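Local coordinates for hypothetical protein (PDB 2FZF) that is of unknown function but belongs to the rubrerythrin family of the ferritin clan, whose helical-bundle relatives commonly bind a di-iron centre, at residues 67-72 / 138-143. Numbering follows the deposited sequence.
Sequences ALLRKL and RLMRYL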
# COMPACT_ATOMS: atom_id res chain seq x y z
N ALA A 67 16.01 -0.82 -11.67
CA ALA A 67 17.24 -0.05 -11.62
C ALA A 67 17.88 -0.14 -10.24
O ALA A 67 19.10 -0.14 -10.12
CB ALA A 67 16.97 1.40 -12.01
N LEU A 68 17.05 -0.21 -9.19
CA LEU A 68 17.58 -0.31 -7.83
C LEU A 68 18.30 -1.63 -7.60
O LEU A 68 19.37 -1.68 -6.97
CB LEU A 68 16.47 -0.16 -6.79
CG LEU A 68 15.85 1.23 -6.58
CD1 LEU A 68 15.05 1.23 -5.28
CD2 LEU A 68 16.93 2.31 -6.51
N LEU A 69 17.73 -2.71 -8.11
CA LEU A 69 18.31 -4.03 -7.95
C LEU A 69 19.57 -4.17 -8.78
O LEU A 69 20.55 -4.76 -8.32
CB LEU A 69 17.31 -5.10 -8.37
CG LEU A 69 16.12 -5.41 -7.47
CD1 LEU A 69 15.17 -6.34 -8.18
CD2 LEU A 69 16.60 -6.01 -6.19
N ARG A 70 19.54 -3.63 -10.00
CA ARG A 70 20.68 -3.72 -10.91
C ARG A 70 21.87 -3.01 -10.30
O ARG A 70 23.02 -3.37 -10.53
CB ARG A 70 20.33 -3.09 -12.28
CG ARG A 70 18.96 -3.54 -12.81
CD ARG A 70 18.86 -3.71 -14.32
NE ARG A 70 19.66 -4.82 -14.84
CZ ARG A 70 19.30 -5.61 -15.85
NH1 ARG A 70 18.14 -5.44 -16.47
NH2 ARG A 70 20.13 -6.57 -16.27
N LYS A 71 21.58 -1.99 -9.49
CA LYS A 71 22.63 -1.24 -8.84
C LYS A 71 23.25 -2.10 -7.76
O LYS A 71 24.48 -2.17 -7.65
CB LYS A 71 22.09 0.04 -8.21
CG LYS A 71 23.19 0.82 -7.49
CD LYS A 71 22.77 2.21 -7.07
CE LYS A 71 23.88 2.86 -6.26
NZ LYS A 71 23.57 4.26 -5.85
N LEU A 72 22.41 -2.75 -6.96
CA LEU A 72 22.90 -3.60 -5.89
C LEU A 72 23.74 -4.72 -6.51
O LEU A 72 24.89 -4.92 -6.12
CB LEU A 72 21.73 -4.18 -5.09
CG LEU A 72 21.96 -4.60 -3.62
CD1 LEU A 72 20.73 -5.32 -3.11
CD2 LEU A 72 23.15 -5.51 -3.50
N ARG A 138 18.75 -2.90 4.11
CA ARG A 138 17.80 -1.82 4.21
C ARG A 138 17.07 -1.69 2.87
O ARG A 138 15.89 -1.37 2.83
CB ARG A 138 18.55 -0.54 4.56
CG ARG A 138 17.78 0.40 5.48
CD ARG A 138 18.75 1.28 6.26
NE ARG A 138 19.33 0.58 7.40
CZ ARG A 138 20.47 0.92 7.99
NH1 ARG A 138 21.18 1.96 7.54
NH2 ARG A 138 20.90 0.22 9.04
N LEU A 139 17.79 -1.96 1.78
CA LEU A 139 17.20 -1.92 0.44
C LEU A 139 16.17 -3.05 0.32
O LEU A 139 15.11 -2.88 -0.28
CB LEU A 139 18.27 -2.11 -0.63
CG LEU A 139 18.91 -0.87 -1.26
CD1 LEU A 139 17.85 -0.13 -2.06
CD2 LEU A 139 19.51 0.02 -0.17
N MET A 140 16.51 -4.21 0.88
CA MET A 140 15.63 -5.37 0.83
C MET A 140 14.36 -5.09 1.61
O MET A 140 13.26 -5.36 1.12
CB MET A 140 16.34 -6.59 1.39
CG MET A 140 16.61 -7.66 0.35
SD MET A 140 17.52 -7.03 -1.05
CE MET A 140 16.47 -7.48 -2.39
N ARG A 141 14.52 -4.55 2.80
CA ARG A 141 13.42 -4.19 3.69
C ARG A 141 12.52 -3.16 3.00
O ARG A 141 11.29 -3.29 3.01
CB ARG A 141 14.00 -3.62 5.00
CG ARG A 141 13.00 -3.42 6.13
CD ARG A 141 12.51 -4.75 6.68
NE ARG A 141 11.65 -4.59 7.85
CZ ARG A 141 11.36 -5.57 8.70
NH1 ARG A 141 10.57 -5.35 9.74
NH2 ARG A 141 11.87 -6.78 8.53
N TYR A 142 13.13 -2.14 2.41
CA TYR A 142 12.39 -1.09 1.70
C TYR A 142 11.57 -1.70 0.56
O TYR A 142 10.40 -1.36 0.38
CB TYR A 142 13.36 -0.04 1.15
CG TYR A 142 12.74 0.97 0.21
CD1 TYR A 142 12.68 0.74 -1.17
CD2 TYR A 142 12.16 2.15 0.70
CE1 TYR A 142 12.07 1.64 -2.03
CE2 TYR A 142 11.54 3.06 -0.15
CZ TYR A 142 11.50 2.80 -1.52
OH TYR A 142 10.87 3.70 -2.36
N LEU A 143 12.21 -2.58 -0.21
CA LEU A 143 11.57 -3.25 -1.33
C LEU A 143 10.41 -4.14 -0.83
O LEU A 143 9.30 -4.10 -1.38
CB LEU A 143 12.61 -4.08 -2.11
CG LEU A 143 13.63 -3.31 -2.96
CD1 LEU A 143 14.77 -4.23 -3.39
CD2 LEU A 143 12.94 -2.72 -4.18
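L69 reaches both M140 and L143 through one methyl, CD2. This is the closely packed part of the contact, where L69, L72, M140 and L143 are all buried. L69 CD2 lies 3.8 Å from L143 CD1 and 4.1 Å from M140 CE. CG of L69 lies beside the backbone N (chi1 -73°), and from there the branch ending in CD2 extends to the second helix. The M140 side chain crosses those of L69 and L72 at about a right angle. It bends twice, at chi2 and chi3, and meets one leucine with its sulfur and another with its terminal methyl. The sulfur SD sits 4.2 Å from L72 CD1. Y124 of helix 103-129 touches both L69 and M140, and A28 and I29 of helix 21-44 also pack on L69.

The other side is looser. L68 CD1 approaches L139 CD1 at 4.5 Å and Y142 CE1 at 4.4 Å, meeting the ring obliquely. L68 and L139 remain partly exposed. The Y142 hydroxyl turns to the second subunit, where it hydrogen-bonds K54 and E157.

The short segments run nearly antiparallel, at 161°, with axes 11.6 Å apart. The contact packs helix 63-76 against helix 134-164 within the helical bundle. No hydrogen bond or salt bridge links the two segments. Their contact is aliphatic and thioether, with one aromatic ring, consistent with cohesion by hydrophobic burial and dispersion.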